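PDB 1Y7U: acyl-CoA hydrolase from Bacillus cereus, which hydrolyses acyl-CoA thioesters to coenzyme A and the free acid, with long-chain fatty acyl-CoA as a probable substrate. Local coordinates for the interface of chains A and B. Sequence-based numbering; all coordinates share one arbitrary frame. Chains: chain A/B, Acyl-CoA hydrolase.

Contact 1: the interface of chains A and B. Residues chain A 66-68, 154, 158, 161-162, 165; chain B 69-71.
A:Met67 and B:Val70 pair in an antiparallel beta-bridge at a two-fold subunit interface of this hotdog-fold thioesterase, joining strand 61-67 of one copy to strand 70-71 of the other, probably the biological pairing within the six-copy assembly. The joint adjoins the coenzyme A site: A:Ser66, A:Arg158, A:Lys162 and B:Asp71 are CoA-binding positions. Two backbone hydrogen bonds register the strands: A:Met67 N to B:Val70 O, 3.0 Å, and B:Val70 N to A:Met67 O, 2.9 Å. B:Trp69 lies between the strand and helix 142-170 of chain A; CG anti to its backbone N (chi1 173°) carries the indole across to chain A, under A:Arg161. The aliphatic stem of A:Arg161 covers one indole face, CB 3.5 Å from the centroid of the five-membered ring and CG 3.7 Å from that of the six-membered ring. The guanidinium plane is steep to the indole: CH-pi contact, not a stack. On the opposite face sits A:Met67 O, offset toward the rim. A nearly straight bond (174° at H) from B:Trp69 NE1, in the ring plane, to B:Asp71 OD1 at 2.9 Å helps fix the indole's rotation; the N-H meets the carboxylate from above its plane. B:Asp71 OD2 accepts from the A:Ser165 hydroxyl OG at 2.5 Å through its anti lone pair, and water 1 bridges that OG to B:Asp71 N. A strongly bent salt bridge, A:Arg154 NH1 to A:Asp68 OD2, helps place that carboxylate beside the indole rim.

Contact 2: the interface of chains A and B. Residues chain A 99, 117, 150; chain B 167-168, 171.
B:Val168 forms the centre of an apolar patch in which its two methyl branches touch different elements of chain A. CG1, anti to the backbone N (chi1 175°), points at the beta-sheet, where it lies 3.8 Å from A:Phe99 CE1. The valine and the phenyl ring meet tip to tip, with A:Phe99 CZ only slightly farther from the same methyl than CE1. The other branch, B:Val168 CG2, turns toward the helix of chain A and comes within 3.9 Å of A:Ile150 CD1.

A:Ile150 extends the patch outward. Its CG1-CD1 arm is fully stretched (chi2 -179°), which carries the terminal methyl across to chain B. There CD1 also meets B:Leu171 CD2 at 3.8 Å, again tip to tip, so one methyl bears on residues one turn apart on the partner helix. The isoleucine hides 67 Å² here, more than any other residue of the patch.

At the margin toward the sheet, A:Thr117 turns its hydroxyl to the valine, OG1 standing 3.7 Å from B:Val168 CG1, a van der Waals contact and not a bond. B:Lys167 lies at the margin beside A:Ile150, its chain extended; the approach there is looser, the end of the lysine, CE and the amine NZ alike, staying about 4.5 Å from A:Ile150 CD1. No nitrogen or oxygen comes within bonding reach across the patch, so its cohesion rests on hydrocarbon contact.

In the fold, the C-terminal end of helix 142-171 of chain B thereby packs on strands 95-105 and 112-125 of chain A and beside the early turns of that chain's helix 142-170.

Contact 1: the interface of chains A and B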
loop_
_atom_site.group_PDB
_atom_site.type_symbol
_atom_site.label_atom_id
_atom_site.label_comp_id
_atom_site.label_asym_id
_atom_site.label_seq_id
_atom_site.Cartn_x
_atom_site.Cartn_y
_atom_site.Cartn_z
ATOM N N SER A 66 6.120 -17.140 17.775
ATOM C CA SER A 66 5.461 -16.392 18.825
ATOM C C SER A 66 5.974 -14.976 19.000
ATOM O O SER A 66 7.051 -14.617 18.520
ATOM C CB SER A 66 5.597 -17.138 20.156
ATOM O OG SER A 66 6.949 -17.159 20.601
HETATM N N MSE A 67 5.181 -14.182 19.703
HETATM C CA MSE A 67 5.520 -12.805 20.016
HETATM C C MSE A 67 5.439 -12.707 21.533
HETATM O O MSE A 67 4.447 -13.137 22.132
HETATM C CB MSE A 67 4.497 -11.848 19.400
HETATM C CG MSE A 67 5.044 -10.921 18.331
HETATM SE SE MSE A 67 6.194 -9.501 18.968
HETATM C CE MSE A 67 6.357 -8.511 17.318
ATOM N N ASP A 68 6.468 -12.156 22.165
ATOM C CA ASP A 68 6.432 -11.999 23.617
ATOM C C ASP A 68 5.539 -10.787 23.899
ATOM O O ASP A 68 5.343 -9.952 23.021
ATOM C CB ASP A 68 7.837 -11.741 24.151
ATOM C CG ASP A 68 8.030 -12.282 25.546
ATOM O OD1 ASP A 68 8.508 -13.426 25.672
ATOM O OD2 ASP A 68 7.695 -11.570 26.512
ATOM N N ARG A 154 12.878 -16.130 29.368
ATOM C CA ARG A 154 11.671 -15.983 28.565
ATOM C C ARG A 154 11.392 -17.262 27.788
ATOM O O ARG A 154 10.242 -17.587 27.489
ATOM C CB ARG A 154 11.842 -14.823 27.578
ATOM C CG ARG A 154 11.867 -13.448 28.222
ATOM C CD ARG A 154 10.460 -12.918 28.433
ATOM N NE ARG A 154 9.625 -13.850 29.177
ATOM C CZ ARG A 154 8.324 -13.683 29.377
ATOM N NH1 ARG A 154 7.704 -12.617 28.888
ATOM N NH2 ARG A 154 7.637 -14.585 30.062
ATOM N N ARG A 158 7.903 -20.110 27.789
ATOM C CA ARG A 158 7.388 -20.327 26.445
ATOM C C ARG A 158 6.358 -21.446 26.411
ATOM O O ARG A 158 5.292 -21.326 25.797
ATOM C CB ARG A 158 8.555 -20.681 25.517
ATOM C CG ARG A 158 8.219 -21.698 24.444
ATOM C CD ARG A 158 9.473 -22.302 23.858
ATOM N NE ARG A 158 10.270 -21.325 23.131
ATOM C CZ ARG A 158 11.484 -21.573 22.654
ATOM N NH1 ARG A 158 12.033 -22.769 22.834
ATOM N NH2 ARG A 158 12.152 -20.627 22.004
ATOM N N ARG A 161 2.998 -20.586 28.242
ATOM C CA ARG A 161 2.265 -19.718 27.329
ATOM C C ARG A 161 1.573 -20.520 26.232
ATOM O O ARG A 161 0.350 -20.475 26.093
ATOM C CB ARG A 161 3.221 -18.699 26.708
ATOM C CG ARG A 161 3.872 -17.772 27.717
ATOM C CD ARG A 161 2.885 -16.760 28.267
ATOM N NE ARG A 161 2.889 -16.723 29.727
ATOM C CZ ARG A 161 2.265 -17.605 30.504
ATOM N NH1 ARG A 161 2.327 -17.495 31.826
ATOM N NH2 ARG A 161 1.566 -18.593 29.960
ATOM N N LYS A 162 2.362 -21.255 25.459
ATOM C CA LYS A 162 1.820 -22.064 24.384
ATOM C C LYS A 162 0.650 -22.871 24.931
ATOM O O LYS A 162 -0.434 -22.905 24.346
ATOM C CB LYS A 162 2.888 -23.011 23.862
ATOM C CG LYS A 162 2.580 -23.602 22.515
ATOM C CD LYS A 162 3.590 -24.683 22.183
ATOM C CE LYS A 162 3.742 -24.847 20.685
ATOM N NZ LYS A 162 2.476 -24.509 19.981
ATOM N N SER A 165 -2.342 -20.920 25.425
ATOM C CA SER A 165 -2.883 -20.561 24.125
ATOM C C SER A 165 -3.713 -21.698 23.556
ATOM O O SER A 165 -4.815 -21.477 23.055
ATOM C CB SER A 165 -1.754 -20.205 23.165
ATOM O OG SER A 165 -1.161 -18.976 23.536
ATOM N N TRP B 69 1.068 -11.961 25.137
ATOM C CA TRP B 69 1.876 -12.954 24.443
ATOM C C TRP B 69 1.010 -13.505 23.311
ATOM O O TRP B 69 -0.213 -13.558 23.437
ATOM C CB TRP B 69 2.245 -14.060 25.436
ATOM C CG TRP B 69 2.933 -15.236 24.842
ATOM C CD1 TRP B 69 2.371 -16.218 24.074
ATOM C CD2 TRP B 69 4.330 -15.557 24.946
ATOM N NE1 TRP B 69 3.330 -17.130 23.691
ATOM C CE2 TRP B 69 4.540 -16.750 24.212
ATOM C CE3 TRP B 69 5.422 -14.956 25.590
ATOM C CZ2 TRP B 69 5.799 -17.351 24.100
ATOM C CZ3 TRP B 69 6.676 -15.556 25.478
ATOM C CH2 TRP B 69 6.851 -16.742 24.738
ATOM N N VAL B 70 1.619 -13.890 22.192
ATOM C CA VAL B 70 0.836 -14.437 21.083
ATOM C C VAL B 70 1.471 -15.674 20.481
ATOM O O VAL B 70 2.591 -15.617 19.982
ATOM C CB VAL B 70 0.645 -13.419 19.925
ATOM C CG1 VAL B 70 -0.264 -14.020 18.863
ATOM C CG2 VAL B 70 0.053 -12.125 20.434
ATOM N N ASP B 71 0.751 -16.788 20.519
ATOM C CA ASP B 71 1.248 -18.040 19.948
ATOM C C ASP B 71 0.610 -18.314 18.591
ATOM O O ASP B 71 -0.617 -18.417 18.483
ATOM C CB ASP B 71 0.940 -19.224 20.874
ATOM C CG ASP B 71 1.820 -19.254 22.106
ATOM O OD1 ASP B 71 3.040 -19.496 21.974
ATOM O OD2 ASP B 71 1.290 -19.037 23.214
HETATM O O HOH W 1 -1.501 -16.526 22.197
#

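Contact 2: the interface of chains A and B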
loop_
_atom_site.group_PDB
_atom_site.type_symbol
_atom_site.label_atom_id
_atom_site.label_comp_id
_atom_site.label_asym_id
_atom_site.label_seq_id
_atom_site.Cartn_x
_atom_site.Cartn_y
_atom_site.Cartn_z
ATOM N N PHE A 99 15.636 -10.609 19.562
ATOM C CA PHE A 99 15.335 -9.445 20.377
ATOM C C PHE A 99 15.066 -8.299 19.411
ATOM O O PHE A 99 15.727 -8.177 18.371
ATOM C CB PHE A 99 16.522 -9.087 21.269
ATOM C CG PHE A 99 16.320 -7.837 22.059
ATOM C CD1 PHE A 99 15.405 -7.804 23.110
ATOM C CD2 PHE A 99 16.991 -6.661 21.715
ATOM C CE1 PHE A 99 15.159 -6.610 23.813
ATOM C CE2 PHE A 99 16.754 -5.463 22.409
ATOM C CZ PHE A 99 15.834 -5.439 23.457
ATOM N N THR A 117 10.171 -2.917 23.267
ATOM C CA THR A 117 11.130 -3.987 23.020
ATOM C C THR A 117 10.362 -5.296 23.130
ATOM O O THR A 117 9.242 -5.326 23.632
ATOM C CB THR A 117 12.254 -4.030 24.060
ATOM O OG1 THR A 117 11.703 -4.364 25.336
ATOM C CG2 THR A 117 12.965 -2.696 24.139
ATOM N N ILE A 150 18.142 -12.798 29.894
ATOM C CA ILE A 150 16.714 -12.539 29.907
ATOM C C ILE A 150 16.015 -13.443 28.910
ATOM O O ILE A 150 14.954 -13.998 29.200
ATOM C CB ILE A 150 16.412 -11.069 29.561
ATOM C CG1 ILE A 150 16.981 -10.166 30.659
ATOM C CG2 ILE A 150 14.910 -10.864 29.393
ATOM C CD1 ILE A 150 16.731 -8.692 30.465
ATOM N N LYS B 167 12.361 -2.794 32.770
ATOM C CA LYS B 167 13.702 -3.252 33.115
ATOM C C LYS B 167 14.562 -3.342 31.866
ATOM O O LYS B 167 15.652 -2.770 31.807
ATOM C CB LYS B 167 13.655 -4.634 33.772
ATOM C CG LYS B 167 15.037 -5.255 33.967
ATOM C CD LYS B 167 14.967 -6.698 34.449
ATOM C CE LYS B 167 16.363 -7.281 34.672
ATOM N NZ LYS B 167 16.346 -8.768 34.919
ATOM N N VAL B 168 14.074 -4.080 30.875
ATOM C CA VAL B 168 14.798 -4.243 29.624
ATOM C C VAL B 168 15.095 -2.877 29.015
ATOM O O VAL B 168 16.185 -2.640 28.504
ATOM C CB VAL B 168 13.986 -5.081 28.606
ATOM C CG1 VAL B 168 14.711 -5.133 27.278
ATOM C CG2 VAL B 168 13.767 -6.480 29.142
ATOM N N LEU B 171 18.111 -1.214 30.961
ATOM C CA LEU B 171 19.443 -1.702 30.648
ATOM C C LEU B 171 19.896 -1.391 29.224
ATOM O O LEU B 171 21.092 -1.343 28.954
ATOM C CB LEU B 171 19.534 -3.207 30.911
ATOM C CG LEU B 171 18.965 -4.183 29.890
ATOM C CD1 LEU B 171 19.870 -4.263 28.681
ATOM C CD2 LEU B 171 18.857 -5.552 30.533
#

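The C-alpha centres of contact 1 and contact 2 lie about 16 Å apart, and no residue belongs to both. They are tied by the long C-terminal helix 142-170, which in chain A supplies an early residue to contact 2 and residues from its middle and later turns to contact 1. By the two-fold relation each contact recurs with the chains exchanged, so every such helix both covers the partner's tryptophan and lays its last turns against the partner's sheet. A mixed zone of strand pairing, tryptophan packing and polar bonds thus gives way to an apolar zone along the same pair of reciprocally packed helices, consistent with an intimate dimer.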